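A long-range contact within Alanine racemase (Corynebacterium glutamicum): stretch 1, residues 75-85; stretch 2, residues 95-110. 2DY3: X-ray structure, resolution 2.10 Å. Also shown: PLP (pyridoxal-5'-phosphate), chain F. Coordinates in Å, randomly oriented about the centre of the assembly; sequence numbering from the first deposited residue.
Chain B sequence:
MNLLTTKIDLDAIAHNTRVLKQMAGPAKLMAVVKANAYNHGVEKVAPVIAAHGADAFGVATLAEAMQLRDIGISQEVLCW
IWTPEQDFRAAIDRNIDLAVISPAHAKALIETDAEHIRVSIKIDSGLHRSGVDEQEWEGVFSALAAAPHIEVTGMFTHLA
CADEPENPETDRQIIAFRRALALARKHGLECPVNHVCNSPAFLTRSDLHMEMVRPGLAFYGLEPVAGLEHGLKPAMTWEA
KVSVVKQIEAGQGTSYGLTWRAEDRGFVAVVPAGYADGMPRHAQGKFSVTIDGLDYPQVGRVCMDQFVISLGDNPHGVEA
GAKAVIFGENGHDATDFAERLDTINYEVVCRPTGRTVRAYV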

ATOM      1  N   GLN B  75     -20.384   7.646  18.339  1.00 21.14           N
ATOM      2  CA  GLN B  75     -19.569   7.764  19.543  1.00 23.08           C
ATOM      3  C   GLN B  75     -18.588   8.934  19.434  1.00 22.25           C
ATOM      4  O   GLN B  75     -18.367   9.489  18.355  1.00 21.89           O
ATOM      5  CB  GLN B  75     -18.756   6.482  19.785  1.00 24.96           C
ATOM      6  CG  GLN B  75     -19.528   5.269  20.297  1.00 26.08           C
ATOM      7  CD  GLN B  75     -20.547   4.749  19.303  1.00 28.52           C
ATOM      8  OE1 GLN B  75     -20.336   4.800  18.092  1.00 28.30           O
ATOM      9  NE2 GLN B  75     -21.656   4.227  19.814  1.00 29.45           N
ATOM     10  N   GLU B  76     -18.002   9.291  20.570  1.00 20.76           N
ATOM     11  CA  GLU B  76     -17.001  10.344  20.653  1.00 20.53           C
ATOM     12  C   GLU B  76     -15.865   9.961  19.688  1.00 19.36           C
ATOM     13  O   GLU B  76     -15.450   8.800  19.648  1.00 17.35           O
ATOM     14  CB  GLU B  76     -16.482  10.398  22.088  1.00 21.16           C
ATOM     15  CG  GLU B  76     -15.419  11.427  22.379  1.00 24.62           C
ATOM     16  CD  GLU B  76     -14.944  11.346  23.819  1.00 27.06           C
ATOM     17  OE1 GLU B  76     -15.807  11.275  24.720  1.00 28.57           O
ATOM     18  OE2 GLU B  76     -13.715  11.358  24.055  1.00 27.42           O
ATOM     19  N   VAL B  77     -15.378  10.924  18.911  1.00 17.49           N
ATOM     20  CA  VAL B  77     -14.296  10.678  17.959  1.00 14.46           C
ATOM     21  C   VAL B  77     -13.162  11.692  18.142  1.00 14.94           C
ATOM     22  O   VAL B  77     -13.403  12.895  18.181  1.00 15.89           O
ATOM     23  CB  VAL B  77     -14.801  10.756  16.492  1.00 14.05           C
ATOM     24  CG1 VAL B  77     -13.611  10.653  15.518  1.00 14.02           C
ATOM     25  CG2 VAL B  77     -15.790   9.621  16.214  1.00 11.19           C
ATOM     26  N   LEU B  78     -11.931  11.197  18.252  1.00 13.77           N
ATOM     27  CA  LEU B  78     -10.755  12.054  18.428  1.00 13.45           C
ATOM     28  C   LEU B  78      -9.808  11.956  17.231  1.00 14.38           C
ATOM     29  O   LEU B  78      -9.520  10.870  16.735  1.00 16.51           O
ATOM     30  CB  LEU B  78     -10.003  11.672  19.703  1.00 12.10           C
ATOM     31  CG  LEU B  78      -8.708  12.436  20.017  1.00 15.39           C
ATOM     32  CD1 LEU B  78      -8.967  13.933  20.183  1.00 16.11           C
ATOM     33  CD2 LEU B  78      -8.107  11.867  21.287  1.00 12.82           C
ATOM     34  N   CYS B  79      -9.325  13.108  16.782  1.00 15.87           N
ATOM     35  CA  CYS B  79      -8.415  13.210  15.643  1.00 17.42           C
ATOM     36  C   CYS B  79      -7.152  13.949  16.119  1.00 15.46           C
ATOM     37  O   CYS B  79      -7.243  14.998  16.751  1.00 15.27           O
ATOM     38  CB  CYS B  79      -9.162  13.962  14.522  1.00 18.71           C
ATOM     39  SG  CYS B  79      -8.216  14.936  13.377  1.00 28.15           S
ATOM     40  N   TRP B  80      -5.970  13.411  15.833  1.00 15.71           N
ATOM     41  CA  TRP B  80      -4.760  14.081  16.308  1.00 16.65           C
ATOM     42  C   TRP B  80      -3.710  14.541  15.295  1.00 16.88           C
ATOM     43  O   TRP B  80      -2.659  15.045  15.690  1.00 18.20           O
ATOM     44  CB  TRP B  80      -4.091  13.233  17.404  1.00 15.69           C
ATOM     45  CG  TRP B  80      -3.901  11.798  17.043  1.00 16.81           C
ATOM     46  CD1 TRP B  80      -2.949  11.277  16.219  1.00 17.78           C
ATOM     47  CD2 TRP B  80      -4.721  10.698  17.456  1.00 19.48           C
ATOM     48  NE1 TRP B  80      -3.127   9.920  16.089  1.00 20.00           N
ATOM     49  CE2 TRP B  80      -4.210   9.541  16.838  1.00 19.16           C
ATOM     50  CE3 TRP B  80      -5.841  10.582  18.287  1.00 19.39           C
ATOM     51  CZ2 TRP B  80      -4.780   8.285  17.021  1.00 20.13           C
ATOM     52  CZ3 TRP B  80      -6.407   9.332  18.467  1.00 21.04           C
ATOM     53  CH2 TRP B  80      -5.877   8.200  17.837  1.00 20.47           C
ATOM     54  N   ILE B  81      -3.977  14.382  14.004  1.00 15.24           N
ATOM     55  CA  ILE B  81      -3.026  14.836  12.991  1.00 14.47           C
ATOM     56  C   ILE B  81      -3.731  15.716  11.966  1.00 14.93           C
ATOM     57  O   ILE B  81      -4.377  15.226  11.041  1.00 15.21           O
ATOM     58  CB  ILE B  81      -2.334  13.658  12.255  1.00 13.00           C
ATOM     59  CG1 ILE B  81      -1.502  12.837  13.242  1.00 15.29           C
ATOM     60  CG2 ILE B  81      -1.407  14.193  11.183  1.00 10.87           C
ATOM     61  CD1 ILE B  81      -0.744  11.681  12.601  1.00 16.70           C
ATOM     62  N   TRP B  82      -3.606  17.024  12.157  1.00 14.60           N
ATOM     63  CA  TRP B  82      -4.211  18.016  11.276  1.00 14.43           C
ATOM     64  C   TRP B  82      -3.422  19.303  11.446  1.00 14.09           C
ATOM     65  O   TRP B  82      -2.609  19.412  12.359  1.00 11.37           O
ATOM     66  CB  TRP B  82      -5.668  18.280  11.674  1.00 13.89           C
ATOM     67  CG  TRP B  82      -5.839  18.758  13.100  1.00 13.17           C
ATOM     68  CD1 TRP B  82      -5.808  17.991  14.230  1.00 16.28           C
ATOM     69  CD2 TRP B  82      -6.080  20.106  13.541  1.00 13.39           C
ATOM     70  NE1 TRP B  82      -6.020  18.772  15.342  1.00 13.19           N
ATOM     71  CE2 TRP B  82      -6.189  20.073  14.948  1.00 15.21           C
ATOM     72  CE3 TRP B  82      -6.216  21.334  12.883  1.00 11.81           C
ATOM     73  CZ2 TRP B  82      -6.429  21.223  15.712  1.00 13.03           C
ATOM     74  CZ3 TRP B  82      -6.451  22.474  13.640  1.00 13.20           C
ATOM     75  CH2 TRP B  82      -6.555  22.410  15.041  1.00 12.93           C
ATOM     76  N   THR B  83      -3.650  20.267  10.559  1.00 14.84           N
ATOM     77  CA  THR B  83      -2.979  21.557  10.644  1.00 14.81           C
ATOM     78  C   THR B  83      -4.038  22.625  10.463  1.00 15.20           C
ATOM     79  O   THR B  83      -5.067  22.389   9.840  1.00 16.77           O
ATOM     80  CB  THR B  83      -1.900  21.741   9.551  1.00 14.97           C
ATOM     81  OG1 THR B  83      -2.521  21.706   8.258  1.00 13.74           O
ATOM     82  CG2 THR B  83      -0.837  20.642   9.655  1.00 13.66           C
ATOM     83  N   PRO B  84      -3.793  23.821  11.006  1.00 17.02           N
ATOM     84  CA  PRO B  84      -4.726  24.948  10.914  1.00 17.22           C
ATOM     85  C   PRO B  84      -4.997  25.370   9.480  1.00 18.02           C
ATOM     86  O   PRO B  84      -5.946  26.107   9.209  1.00 17.75           O
ATOM     87  CB  PRO B  84      -4.021  26.044  11.708  1.00 17.93           C
ATOM     88  CG  PRO B  84      -3.228  25.264  12.725  1.00 16.03           C
ATOM     89  CD  PRO B  84      -2.655  24.153  11.882  1.00 15.84           C
ATOM     90  N   GLU B  85      -4.158  24.901   8.565  1.00 17.78           N
ATOM     91  CA  GLU B  85      -4.299  25.241   7.157  1.00 20.19           C
ATOM     92  C   GLU B  85      -5.399  24.413   6.494  1.00 20.14           C
ATOM     93  O   GLU B  85      -5.878  24.758   5.414  1.00 19.61           O
ATOM     94  CB  GLU B  85      -2.968  25.027   6.428  1.00 24.79           C
ATOM     95  CG  GLU B  85      -1.804  25.900   6.932  1.00 32.79           C
ATOM     96  CD  GLU B  85      -1.287  25.498   8.317  1.00 37.40           C
ATOM     97  OE1 GLU B  85      -2.031  25.647   9.307  1.00 41.29           O
ATOM     98  OE2 GLU B  85      -0.128  25.034   8.419  1.00 40.25           O
ATOM     99  N   ASN B  95     -18.957  17.319  14.947  1.00 22.57           N
ATOM    100  CA  ASN B  95     -18.755  16.860  16.318  1.00 22.87           C
ATOM    101  C   ASN B  95     -17.525  15.969  16.458  1.00 21.14           C
ATOM    102  O   ASN B  95     -17.559  14.933  17.119  1.00 22.34           O
ATOM    103  CB  ASN B  95     -20.002  16.123  16.825  1.00 23.48           C
ATOM    104  CG  ASN B  95     -19.883  15.706  18.283  1.00 27.82           C
ATOM    105  OD1 ASN B  95     -19.438  16.485  19.134  1.00 28.51           O
ATOM    106  ND2 ASN B  95     -20.291  14.476  18.581  1.00 28.86           N
ATOM    107  N   ILE B  96     -16.438  16.381  15.823  1.00 19.50           N
ATOM    108  CA  ILE B  96     -15.187  15.641  15.902  1.00 18.03           C
ATOM    109  C   ILE B  96     -14.259  16.384  16.862  1.00 17.00           C
ATOM    110  O   ILE B  96     -14.031  17.583  16.710  1.00 14.12           O
ATOM    111  CB  ILE B  96     -14.504  15.541  14.512  1.00 18.85           C
ATOM    112  CG1 ILE B  96     -15.346  14.660  13.589  1.00 16.68           C
ATOM    113  CG2 ILE B  96     -13.089  14.977  14.663  1.00 16.67           C
ATOM    114  CD1 ILE B  96     -14.917  14.690  12.134  1.00 18.22           C
ATOM    115  N   ASP B  97     -13.756  15.680  17.871  1.00 16.54           N
ATOM    116  CA  ASP B  97     -12.840  16.293  18.822  1.00 15.43           C
ATOM    117  C   ASP B  97     -11.486  16.473  18.141  1.00 14.36           C
ATOM    118  O   ASP B  97     -11.031  15.596  17.409  1.00 13.32           O
ATOM    119  CB  ASP B  97     -12.661  15.410  20.064  1.00 17.36           C
ATOM    120  CG  ASP B  97     -13.919  15.310  20.907  1.00 17.32           C
ATOM    121  OD1 ASP B  97     -13.801  14.916  22.080  1.00 18.06           O
ATOM    122  OD2 ASP B  97     -15.020  15.615  20.405  1.00 18.22           O
ATOM    123  N   LEU B  98     -10.848  17.613  18.383  1.00 14.01           N
ATOM    124  CA  LEU B  98      -9.548  17.893  17.794  1.00 13.04           C
ATOM    125  C   LEU B  98      -8.495  17.997  18.877  1.00 13.23           C
ATOM    126  O   LEU B  98      -8.722  18.614  19.920  1.00 14.39           O
ATOM    127  CB  LEU B  98      -9.582  19.214  17.018  1.00 11.13           C
ATOM    128  CG  LEU B  98     -10.467  19.297  15.779  1.00 13.33           C
ATOM    129  CD1 LEU B  98     -10.438  20.716  15.231  1.00 11.56           C
ATOM    130  CD2 LEU B  98      -9.985  18.294  14.735  1.00  9.82           C
ATOM    131  N   ALA B  99      -7.341  17.390  18.634  1.00 11.72           N
ATOM    132  CA  ALA B  99      -6.247  17.456  19.593  1.00 13.25           C
ATOM    133  C   ALA B  99      -5.488  18.769  19.411  1.00 13.72           C
ATOM    134  O   ALA B  99      -5.291  19.230  18.285  1.00 15.12           O
ATOM    135  CB  ALA B  99      -5.290  16.283  19.382  1.00 11.37           C
ATOM    136  N   VAL B 100      -5.078  19.375  20.518  1.00 12.34           N
ATOM    137  CA  VAL B 100      -4.283  20.591  20.458  1.00 15.54           C
ATOM    138  C   VAL B 100      -2.852  20.055  20.475  1.00 15.76           C
ATOM    139  O   VAL B 100      -2.388  19.575  21.509  1.00 14.51           O
ATOM    140  CB  VAL B 100      -4.507  21.484  21.703  1.00 17.04           C
ATOM    141  CG1 VAL B 100      -3.770  22.809  21.532  1.00 17.16           C
ATOM    142  CG2 VAL B 100      -5.998  21.723  21.910  1.00 19.17           C
ATOM    143  N   ILE B 101      -2.154  20.124  19.342  1.00 15.36           N
ATOM    144  CA  ILE B 101      -0.799  19.588  19.278  1.00 16.12           C
ATOM    145  C   ILE B 101       0.333  20.619  19.271  1.00 17.01           C
ATOM    146  O   ILE B 101       1.504  20.258  19.364  1.00 17.28           O
ATOM    147  CB  ILE B 101      -0.632  18.644  18.051  1.00 18.75           C
ATOM    148  CG1 ILE B 101      -0.569  19.454  16.760  1.00 18.12           C
ATOM    149  CG2 ILE B 101      -1.800  17.663  17.981  1.00 17.57           C
ATOM    150  CD1 ILE B 101      -0.267  18.609  15.538  1.00 21.94           C
ATOM    151  N   SER B 102      -0.021  21.894  19.160  1.00 15.26           N
ATOM    152  CA  SER B 102       0.959  22.975  19.180  1.00 15.40           C
ATOM    153  C   SER B 102       0.219  24.267  19.485  1.00 16.85           C
ATOM    154  O   SER B 102      -1.000  24.344  19.333  1.00 17.56           O
ATOM    155  CB  SER B 102       1.665  23.119  17.828  1.00 14.74           C
ATOM    156  OG  SER B 102       0.895  23.906  16.937  1.00 12.68           O
ATOM    157  N   PRO B 103       0.949  25.299  19.933  1.00 17.41           N
ATOM    158  CA  PRO B 103       0.348  26.594  20.255  1.00 17.24           C
ATOM    159  C   PRO B 103      -0.446  27.159  19.079  1.00 16.50           C
ATOM    160  O   PRO B 103      -1.498  27.773  19.267  1.00 15.51           O
ATOM    161  CB  PRO B 103       1.560  27.461  20.613  1.00 16.38           C
ATOM    162  CG  PRO B 103       2.506  26.446  21.242  1.00 18.51           C
ATOM    163  CD  PRO B 103       2.379  25.263  20.302  1.00 18.13           C
ATOM    164  N   ALA B 104       0.065  26.961  17.867  1.00 16.04           N
ATOM    165  CA  ALA B 104      -0.614  27.466  16.675  1.00 15.41           C
ATOM    166  C   ALA B 104      -1.995  26.826  16.528  1.00 13.47           C
ATOM    167  O   ALA B 104      -2.946  27.481  16.105  1.00 13.90           O
ATOM    168  CB  ALA B 104       0.230  27.197  15.424  1.00 14.66           C
ATOM    169  N   HIS B 105      -2.093  25.545  16.875  1.00 12.93           N
ATOM    170  CA  HIS B 105      -3.361  24.814  16.792  1.00 13.05           C
ATOM    171  C   HIS B 105      -4.333  25.389  17.814  1.00 13.71           C
ATOM    172  O   HIS B 105      -5.512  25.596  17.526  1.00 12.83           O
ATOM    173  CB  HIS B 105      -3.128  23.330  17.076  1.00 13.14           C
ATOM    174  CG  HIS B 105      -2.457  22.601  15.956  1.00 12.96           C
ATOM    175  ND1 HIS B 105      -3.159  21.902  14.996  1.00 15.86           N
ATOM    176  CD2 HIS B 105      -1.148  22.459  15.644  1.00 13.21           C
ATOM    177  CE1 HIS B 105      -2.309  21.356  14.145  1.00 14.36           C
ATOM    178  NE2 HIS B 105      -1.083  21.679  14.517  1.00 14.02           N
ATOM    179  N   ALA B 106      -3.824  25.649  19.012  1.00 13.84           N
ATOM    180  CA  ALA B 106      -4.641  26.232  20.063  1.00 14.99           C
ATOM    181  C   ALA B 106      -5.169  27.583  19.570  1.00 16.32           C
ATOM    182  O   ALA B 106      -6.352  27.894  19.712  1.00 16.02           O
ATOM    183  CB  ALA B 106      -3.807  26.423  21.331  1.00 14.00           C
ATOM    184  N   LYS B 107      -4.281  28.367  18.967  1.00 17.14           N
ATOM    185  CA  LYS B 107      -4.638  29.686  18.467  1.00 19.20           C
ATOM    186  C   LYS B 107      -5.736  29.638  17.411  1.00 19.46           C
ATOM    187  O   LYS B 107      -6.686  30.427  17.451  1.00 20.58           O
ATOM    188  CB  LYS B 107      -3.399  30.375  17.893  1.00 21.14           C
ATOM    189  CG  LYS B 107      -3.645  31.791  17.414  1.00 25.38           C
ATOM    190  CD  LYS B 107      -2.341  32.468  17.030  1.00 27.51           C
ATOM    191  CE  LYS B 107      -2.575  33.912  16.617  1.00 31.58           C
ATOM    192  NZ  LYS B 107      -1.304  34.575  16.220  1.00 34.11           N
ATOM    193  N   ALA B 108      -5.603  28.713  16.467  1.00 17.63           N
ATOM    194  CA  ALA B 108      -6.581  28.573  15.398  1.00 17.94           C
ATOM    195  C   ALA B 108      -7.952  28.189  15.947  1.00 18.54           C
ATOM    196  O   ALA B 108      -8.981  28.606  15.418  1.00 18.05           O
ATOM    197  CB  ALA B 108      -6.109  27.524  14.387  1.00 16.70           C
ATOM    198  N   LEU B 109      -7.962  27.394  17.012  1.00 18.97           N
ATOM    199  CA  LEU B 109      -9.213  26.952  17.618  1.00 19.14           C
ATOM    200  C   LEU B 109      -9.898  28.074  18.383  1.00 18.59           C
ATOM    201  O   LEU B 109     -11.105  28.269  18.261  1.00 15.77           O
ATOM    202  CB  LEU B 109      -8.951  25.767  18.552  1.00 19.34           C
ATOM    203  CG  LEU B 109      -8.511  24.494  17.818  1.00 19.54           C
ATOM    204  CD1 LEU B 109      -7.993  23.470  18.804  1.00 19.80           C
ATOM    205  CD2 LEU B 109      -9.684  23.940  17.026  1.00 20.93           C
ATOM    206  N   ILE B 110      -9.120  28.810  19.170  1.00 18.45           N
ATOM    207  CA  ILE B 110      -9.652  29.917  19.955  1.00 18.78           C
ATOM    208  C   ILE B 110     -10.209  31.003  19.046  1.00 20.22           C
ATOM    209  O   ILE B 110     -11.197  31.662  19.379  1.00 20.86           O
ATOM    210  CB  ILE B 110      -8.560  30.536  20.847  1.00 19.07           C
ATOM    211  CG1 ILE B 110      -8.170  29.551  21.954  1.00 20.47           C
ATOM    212  CG2 ILE B 110      -9.052  31.836  21.453  1.00 19.56           C
ATOM    213  CD1 ILE B 110      -6.954  29.986  22.747  1.00 22.72           C
TER
HETATM  214  N1  PLP F 401      -2.811   6.421  20.232  1.00 28.09           N
HETATM  215  C2  PLP F 401      -2.191   7.165  19.223  1.00 28.04           C
HETATM  216  C2A PLP F 401      -1.968   8.655  19.426  1.00 28.10           C
HETATM  217  C3  PLP F 401      -1.780   6.504  18.041  1.00 28.17           C
HETATM  218  O3  PLP F 401      -1.159   7.217  17.036  1.00 30.92           O
HETATM  219  C4  PLP F 401      -2.012   5.101  17.898  1.00 26.28           C
HETATM  220  C4A PLP F 401      -1.551   4.316  16.642  1.00 27.00           C
HETATM  221  C5  PLP F 401      -2.640   4.382  18.974  1.00 26.57           C
HETATM  222  C6  PLP F 401      -3.032   5.058  20.117  1.00 27.20           C
HETATM  223  C5A PLP F 401      -2.896   2.906  18.921  1.00 25.76           C
HETATM  224  O4P PLP F 401      -1.753   2.177  19.348  1.00 24.04           O
HETATM  225  P   PLP F 401      -1.627   0.562  19.431  1.00 22.25           P
HETATM  226  O1P PLP F 401      -1.968  -0.003  18.131  1.00 19.09           O
HETATM  227  O2P PLP F 401      -0.216   0.393  19.780  1.00 22.17           O
HETATM  228  O3P PLP F 401      -2.591   0.198  20.493  1.00 20.59           O
HETATM  229  O   HOH W   1     -16.600  13.587  19.377  1.00 15.20           O

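The backbone hydrogen bonds establish how the two stretches are joined. Asp97 N donates to Val77 O at 2.8 Å, Cys79 N donates to Asp97 O at 3.1 Å, and Ala99 N donates to Cys79 O at 3.0 Å, with N-H...acceptor angles between 147° and 149°. The alternation, in which Asp97 and Cys79 each use both their N and their O, is the signature of parallel pairing. It places Leu78 beside Asp97 (CA to CA 4.7 Å) and Cys79 beside Leu98 (CA to CA 5.3 Å). The strand axes approach to 4.9 Å, and their N-to-C directions differ by 36°, as expected of a twisted parallel sheet.

A water extends this pairing at its N-terminal side. Water 1 lies 3.0 Å from Val77 N, from which it accepts, and 2.8 Å from both Asn95 O and Asp97 OD2, where the geometry suits donation. More acceptors are within reach than it has protons, so these two bonds need not both be made at once. The carboxylate of Asp97 also meets a like charge, with Glu76 OE2 4.1 Å from Asp97 OD1; both Asp97 oxygens have hydrogen bonds elsewhere in the structure.

Apolar packing follows the register of the strands. On one face of the sheet, the end of the Leu78 side chain leans toward the neighbouring strand: with chi1 t and chi2 p, Leu78 CD1 lies 4.0 Å from Asp97 CB and 4.4 Å from Ala99 CB. On the other face, Cys79 CB lies 4.1 Å from Ile96 CG2, while Cys79 SG lies 4.0 Å from Leu98 CD2, so the cysteine touches two alternate side chains of the other stretch, Ile96 and Leu98. Further along, Trp80 CB packs 3.8 Å from Ala99 CB, whereas the indole leads away and receives PLP C2A over one ring face.

The aromatic contacts centre on Trp82, which has the largest area covered by the opposing stretch, 128 Å². Leu98 CD2 sits 4.1 Å from the centroid of the five-membered ring of Trp82, only 12° off the ring normal, a well-centred CH-pi contact. The edge of His105 is directed at the opposite face: the centroids of the His105 ring and the Trp82 six-membered ring are 4.4 Å apart and the planes meet at 88°. The indole is thus held between strand and helix. At its rim, Trp82 NE1 donates a weak hydrogen bond to Ala99 O (3.1 Å, 135°), and Trp82 CH2 lies 4.0 Å from Leu109 CG.

The His105 ring in turn receives Pro84 over one face, with Pro84 CD 3.9 Å from its centroid and 22° off the normal. Pro84 CB also meets Ala108 CB at 3.7 Å, one helical turn beyond His105. Not every short distance here is evidence of bonding: Trp82 O and His105 CE1, at 2.7 Å, are too close in the model to support an interpretation.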